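Long-range contacts in tailspike protein (Siphovirus 9NA, PDB 3RIQ), which recognises Salmonella lipopolysaccharide through its trimeric receptor-binding domain and probably cleaves the O-antigen as an endorhamnosidase: residues S471-S476 against L487-L492; N437-S442 against L457-Q462. All blocks are in the same frame, centred on the assembly; numbering follows the deposited sequence.

Contact 1: S471-S476 against L487-L492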
loop_
_atom_site.group_PDB
_atom_site.type_symbol
_atom_site.label_atom_id
_atom_site.label_comp_id
_atom_site.label_asym_id
_atom_site.label_seq_id
_atom_site.Cartn_x
_atom_site.Cartn_y
_atom_site.Cartn_z
ATOM N N SER A 471 38.225 -21.409 2.249
ATOM C CA SER A 471 38.197 -19.992 1.929
ATOM C C SER A 471 39.462 -19.239 2.348
ATOM O O SER A 471 40.252 -19.701 3.198
ATOM C CB SER A 471 36.986 -19.308 2.600
ATOM O OG SER A 471 37.217 -19.156 4.004
ATOM N N ILE A 472 39.598 -18.047 1.768
ATOM C CA ILE A 472 40.577 -17.060 2.202
ATOM C C ILE A 472 39.802 -15.816 2.649
ATOM O O ILE A 472 38.822 -15.428 1.995
ATOM C CB ILE A 472 41.555 -16.693 1.060
ATOM C CG1 ILE A 472 42.253 -17.943 0.514
ATOM C CG2 ILE A 472 42.602 -15.711 1.561
ATOM C CD1 ILE A 472 43.034 -17.665 -0.792
ATOM N N VAL A 473 40.180 -15.241 3.801
ATOM C CA VAL A 473 39.586 -13.972 4.269
ATOM C C VAL A 473 40.617 -12.859 4.048
ATOM O O VAL A 473 41.818 -13.066 4.290
ATOM C CB VAL A 473 39.202 -14.133 5.744
ATOM C CG1 VAL A 473 38.899 -12.764 6.448
ATOM C CG2 VAL A 473 38.012 -15.100 5.856
ATOM N N LYS A 474 40.177 -11.695 3.600
ATOM C CA LYS A 474 41.077 -10.594 3.286
ATOM C C LYS A 474 40.500 -9.305 3.824
ATOM O O LYS A 474 39.257 -9.143 3.862
ATOM C CB LYS A 474 41.277 -10.434 1.775
ATOM C CG LYS A 474 41.614 -11.707 1.049
ATOM C CD LYS A 474 41.501 -11.490 -0.453
ATOM C CE LYS A 474 41.778 -12.783 -1.175
ATOM N NZ LYS A 474 41.650 -12.681 -2.665
ATOM N N LEU A 475 41.368 -8.367 4.192
ATOM C CA LEU A 475 40.933 -7.039 4.636
ATOM C C LEU A 475 41.996 -6.033 4.229
ATOM O O LEU A 475 43.189 -6.260 4.503
ATOM C CB LEU A 475 40.723 -7.008 6.160
ATOM C CG LEU A 475 40.349 -5.665 6.814
ATOM C CD1 LEU A 475 39.014 -5.115 6.254
ATOM C CD2 LEU A 475 40.304 -5.763 8.372
ATOM N N SER A 476 41.604 -4.947 3.552
ATOM C CA SER A 476 42.607 -4.002 3.028
ATOM C C SER A 476 42.145 -2.550 3.099
ATOM O O SER A 476 40.930 -2.259 3.048
ATOM C CB SER A 476 43.001 -4.342 1.564
ATOM O OG SER A 476 41.861 -4.141 0.704
ATOM N N LEU A 487 45.689 -7.663 5.060
ATOM C CA LEU A 487 45.818 -8.881 5.830
ATOM C C LEU A 487 45.057 -9.982 5.152
ATOM O O LEU A 487 43.997 -9.726 4.549
ATOM C CB LEU A 487 45.385 -8.687 7.276
ATOM C CG LEU A 487 43.970 -8.824 7.757
ATOM C CD1 LEU A 487 43.434 -10.248 7.725
ATOM C CD2 LEU A 487 43.844 -8.275 9.174
ATOM N N GLN A 488 45.565 -11.204 5.270
ATOM C CA GLN A 488 44.806 -12.358 4.811
ATOM C C GLN A 488 44.820 -13.449 5.859
ATOM O O GLN A 488 45.751 -13.520 6.686
ATOM C CB GLN A 488 45.376 -12.908 3.492
ATOM C CG GLN A 488 45.583 -11.839 2.403
ATOM C CD GLN A 488 45.964 -12.436 1.056
ATOM O OE1 GLN A 488 46.552 -13.523 0.982
ATOM N NE2 GLN A 488 45.583 -11.751 -0.020
ATOM N N LEU A 489 43.795 -14.306 5.834
ATOM C CA LEU A 489 43.762 -15.511 6.672
ATOM C C LEU A 489 43.540 -16.738 5.801
ATOM O O LEU A 489 42.667 -16.734 4.918
ATOM C CB LEU A 489 42.648 -15.457 7.725
ATOM C CG LEU A 489 42.663 -14.359 8.795
ATOM C CD1 LEU A 489 43.815 -14.494 9.781
ATOM C CD2 LEU A 489 42.679 -13.010 8.160
ATOM N N ASN A 490 44.347 -17.779 6.050
ATOM C CA ASN A 490 44.217 -19.088 5.395
ATOM C C ASN A 490 44.587 -19.117 3.895
ATOM O O ASN A 490 44.035 -19.920 3.136
ATOM C CB ASN A 490 42.816 -19.707 5.650
ATOM C CG ASN A 490 42.786 -21.213 5.381
ATOM O OD1 ASN A 490 43.759 -21.925 5.733
ATOM N ND2 ASN A 490 41.708 -21.701 4.741
ATOM N N ARG A 491 45.530 -18.275 3.456
ATOM C CA ARG A 491 45.946 -18.373 2.054
ATOM C C ARG A 491 46.515 -19.773 1.783
ATOM O O ARG A 491 47.382 -20.253 2.520
ATOM C CB ARG A 491 46.962 -17.292 1.655
ATOM C CG ARG A 491 47.428 -17.461 0.192
ATOM C CD ARG A 491 48.255 -16.274 -0.261
ATOM N NE ARG A 491 48.901 -16.524 -1.551
ATOM C CZ ARG A 491 48.371 -16.360 -2.764
ATOM N NH1 ARG A 491 47.120 -15.913 -2.951
ATOM N NH2 ARG A 491 49.128 -16.671 -3.818
ATOM N N LEU A 492 46.019 -20.390 0.714
ATOM C CA LEU A 492 46.418 -21.744 0.285
ATOM C C LEU A 492 46.180 -22.860 1.312
ATOM O O LEU A 492 46.753 -23.951 1.230
ATOM C CB LEU A 492 47.862 -21.773 -0.269
ATOM C CG LEU A 492 47.910 -21.215 -1.702
ATOM C CD1 LEU A 492 49.337 -21.028 -2.164
ATOM C CD2 LEU A 492 47.115 -22.079 -2.712
#
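Val473 and Leu489 face each other as a hydrogen-bonded antiparallel pair, and two residues further on Leu475 and Leu487 repeat the pattern. Each pair exchanges two backbone hydrogen bonds, the shortest running from Leu489 N to Val473 O at 2.8 Å. On the packed face Val473 CB lies 4.2 Å from Leu489 CB, while CB of Leu475 meets the branch carbon CG of Leu487 at 4.0 Å. The CG of Leu487 sits between its own backbone N and carbonyl carbon (chi1 87°), which brings that branch carbon against Leu475. The third subunit packs on this face, its Val473 on Leu475 and its Met497 on Leu487, and Gly485 of the second subunit on Leu489.

Solvent reaches the other face at Lys474, which is partly exposed, while Gln488 beside it is buried. Their extended chains run side by side in the same direction, with Lys474 CE 4.1 Å from Gln488 NE2; that amide is hydrogen-bonded to Glu486 and to Glu512 of the second subunit. Beyond the last pair, Asn490 ND2 donates to Ser471 O at 2.9 Å and bonds Gln479 of the second subunit, while OD1 accepts from Lys495 N. Ile472 CG1 rests 3.7 Å from Asn490 O.

The two segments belong to the beta hairpin of strands 470-479 and 482-489, flanked in the antiparallel sheet by strands 455-461 and 497-500 respectively.

Contact 2: N437-S442 against L457-Q462; sequences NAMTLS and LTADCQ
Met439 with Ala459 and Leu441 with Leu457 are the hydrogen-bonded pairs of an antiparallel ladder whose strands run at 167° to each other, their axes 4.8 Å apart. Ala438 with Asp460 and Thr440 with Thr458 are the non-hydrogen-bonded pairs between and beside them. Five backbone bonds close the ladder. The last, from Cys461 N to Asn437 O at 2.8 Å, carries it one step past the start of strand 438-444. This is the hairpin of strands 438-444 and 455-461, at the edge of the chain's antiparallel sheet, which runs on into the third subunit through a parallel ladder at Leu441 and Ser442.

On one face the contacts are apolar: Leu441 CB lies 4.2 Å from Leu457 CB, and Met439 CG comes to 4.4 Å from Ala459 CB. Met443 of the second subunit packs on both Met439 and Ala459, and Ile430 of the third subunit on Leu441. The other face is partly exposed. Here Thr440 and Thr458 lie side by side, the methyl CG2 of Thr440 3.6 Å from the hydroxyl OG1 of Thr458. Thr458 OG1 stands beside its backbone N (chi1 -55°), which turns it to that methyl. Ala438 CB touches Asp460 CG at 4.1 Å. Asp460 OD2 accepts from Gln462 NE2 at 2.8 Å, the donor approaching from above the carboxylate plane.

Across the strands, then, the grip is backbone hydrogen bonding, with side chains adding van der Waals contact. The apolar face packs against the two other subunits, whereas on the threonine and aspartate face the carboxylate of Asp460 finds its partners in Gln462 and, weakly, Lys474.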
loop_
_atom_site.group_PDB
_atom_site.type_symbol
_atom_site.label_atom_id
_atom_site.label_comp_id
_atom_site.label_asym_id
_atom_site.label_seq_id
_atom_site.Cartn_x
_atom_site.Cartn_y
_atom_site.Cartn_z
ATOM N N ASN A 437 31.995 -16.668 -6.453
ATOM C CA ASN A 437 32.901 -17.330 -5.503
ATOM C C ASN A 437 33.483 -16.441 -4.425
ATOM O O ASN A 437 33.854 -16.937 -3.368
ATOM C CB ASN A 437 34.028 -18.071 -6.229
ATOM C CG ASN A 437 33.521 -19.273 -7.006
ATOM O OD1 ASN A 437 32.593 -19.990 -6.581
ATOM N ND2 ASN A 437 34.141 -19.516 -8.150
ATOM N N ALA A 438 33.515 -15.132 -4.664
ATOM C CA ALA A 438 33.963 -14.193 -3.652
ATOM C C ALA A 438 32.879 -13.164 -3.433
ATOM O O ALA A 438 32.122 -12.856 -4.357
ATOM C CB ALA A 438 35.274 -13.517 -4.079
ATOM N N MET A 439 32.802 -12.627 -2.223
ATOM C CA MET A 439 31.874 -11.532 -1.948
ATOM C C MET A 439 32.511 -10.592 -0.952
ATOM O O MET A 439 33.528 -10.942 -0.325
ATOM C CB MET A 439 30.496 -12.042 -1.492
ATOM C CG MET A 439 30.431 -12.547 -0.047
ATOM S SD MET A 439 28.756 -13.184 0.318
ATOM C CE MET A 439 27.754 -11.682 0.201
ATOM N N THR A 440 31.941 -9.387 -0.832
ATOM C CA THR A 440 32.604 -8.302 -0.131
ATOM C C THR A 440 31.697 -7.456 0.749
ATOM O O THR A 440 30.503 -7.319 0.475
ATOM C CB THR A 440 33.290 -7.322 -1.116
ATOM O OG1 THR A 440 32.372 -6.949 -2.151
ATOM C CG2 THR A 440 34.567 -7.925 -1.736
ATOM N N LEU A 441 32.291 -6.897 1.807
ATOM C CA LEU A 441 31.788 -5.696 2.481
ATOM C C LEU A 441 32.724 -4.553 2.113
ATOM O O LEU A 441 33.940 -4.629 2.393
ATOM C CB LEU A 441 31.826 -5.862 4.020
ATOM C CG LEU A 441 31.786 -4.525 4.824
ATOM C CD1 LEU A 441 30.448 -3.846 4.707
ATOM C CD2 LEU A 441 32.119 -4.770 6.284
ATOM N N SER A 442 32.176 -3.502 1.490
ATOM C CA SER A 442 32.963 -2.329 1.120
ATOM C C SER A 442 32.391 -1.114 1.834
ATOM O O SER A 442 31.151 -1.002 1.956
ATOM C CB SER A 442 32.948 -2.090 -0.385
ATOM O OG SER A 442 33.321 -3.251 -1.102
ATOM N N LEU A 457 36.480 -5.797 2.934
ATOM C CA LEU A 457 36.593 -7.092 3.604
ATOM C C LEU A 457 36.056 -8.170 2.644
ATOM O O LEU A 457 34.914 -8.074 2.207
ATOM C CB LEU A 457 35.750 -7.079 4.887
ATOM C CG LEU A 457 35.648 -8.365 5.732
ATOM C CD1 LEU A 457 37.009 -8.696 6.411
ATOM C CD2 LEU A 457 34.516 -8.270 6.764
ATOM N N THR A 458 36.866 -9.175 2.325
ATOM C CA THR A 458 36.514 -10.151 1.288
ATOM C C THR A 458 36.444 -11.560 1.869
ATOM O O THR A 458 37.338 -11.968 2.641
ATOM C CB THR A 458 37.586 -10.153 0.165
ATOM O OG1 THR A 458 37.749 -8.817 -0.342
ATOM C CG2 THR A 458 37.194 -11.100 -0.968
ATOM N N ALA A 459 35.389 -12.280 1.510
ATOM C CA ALA A 459 35.258 -13.721 1.757
ATOM C C ALA A 459 35.447 -14.379 0.408
ATOM O O ALA A 459 34.629 -14.159 -0.490
ATOM C CB ALA A 459 33.855 -14.015 2.247
ATOM N N ASP A 460 36.506 -15.180 0.244
ATOM C CA ASP A 460 36.786 -15.753 -1.072
ATOM C C ASP A 460 36.767 -17.268 -0.979
ATOM O O ASP A 460 37.691 -17.862 -0.405
ATOM C CB ASP A 460 38.148 -15.234 -1.572
ATOM C CG ASP A 460 38.501 -15.730 -2.971
ATOM O OD1 ASP A 460 39.268 -15.014 -3.656
ATOM O OD2 ASP A 460 38.030 -16.811 -3.391
ATOM N N CYS A 461 35.734 -17.900 -1.542
ATOM C CA CYS A 461 35.584 -19.352 -1.446
ATOM C C CYS A 461 36.431 -20.045 -2.491
ATOM O O CYS A 461 36.252 -19.831 -3.689
ATOM C CB CYS A 461 34.120 -19.755 -1.625
ATOM S SG CYS A 461 33.883 -21.569 -1.542
ATOM N N GLN A 462 37.384 -20.844 -2.005
ATOM C CA GLN A 462 38.316 -21.578 -2.850
ATOM C C GLN A 462 37.879 -23.003 -3.146
ATOM O O GLN A 462 38.236 -23.553 -4.212
ATOM C CB GLN A 462 39.717 -21.579 -2.207
ATOM C CG GLN A 462 40.357 -20.219 -2.202
ATOM C CD GLN A 462 40.661 -19.741 -3.606
ATOM O OE1 GLN A 462 41.500 -20.317 -4.292
ATOM N NE2 GLN A 462 39.954 -18.703 -4.051
#

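How the contacts relate
Contact 2 closes before contact 1 opens along the chain, so the two are successive hairpins whose centres lie 9 Å apart. They share one antiparallel sheet, in which strands 438-444, 455-461, 470-479, 482-489 and 497-500 follow one another in chain order. The inner strands of the two contacts are direct neighbours, joined by probable backbone hydrogen bonds from Thr458 N to Lys474 O (2.8 Å) and from Ile472 N to Asp460 O (2.9 Å). This up-and-down sheet follows the parallel coils of the right-handed beta-helix in the sequence. Both contacts touch the second and third subunits, so the meander takes part in trimer assembly.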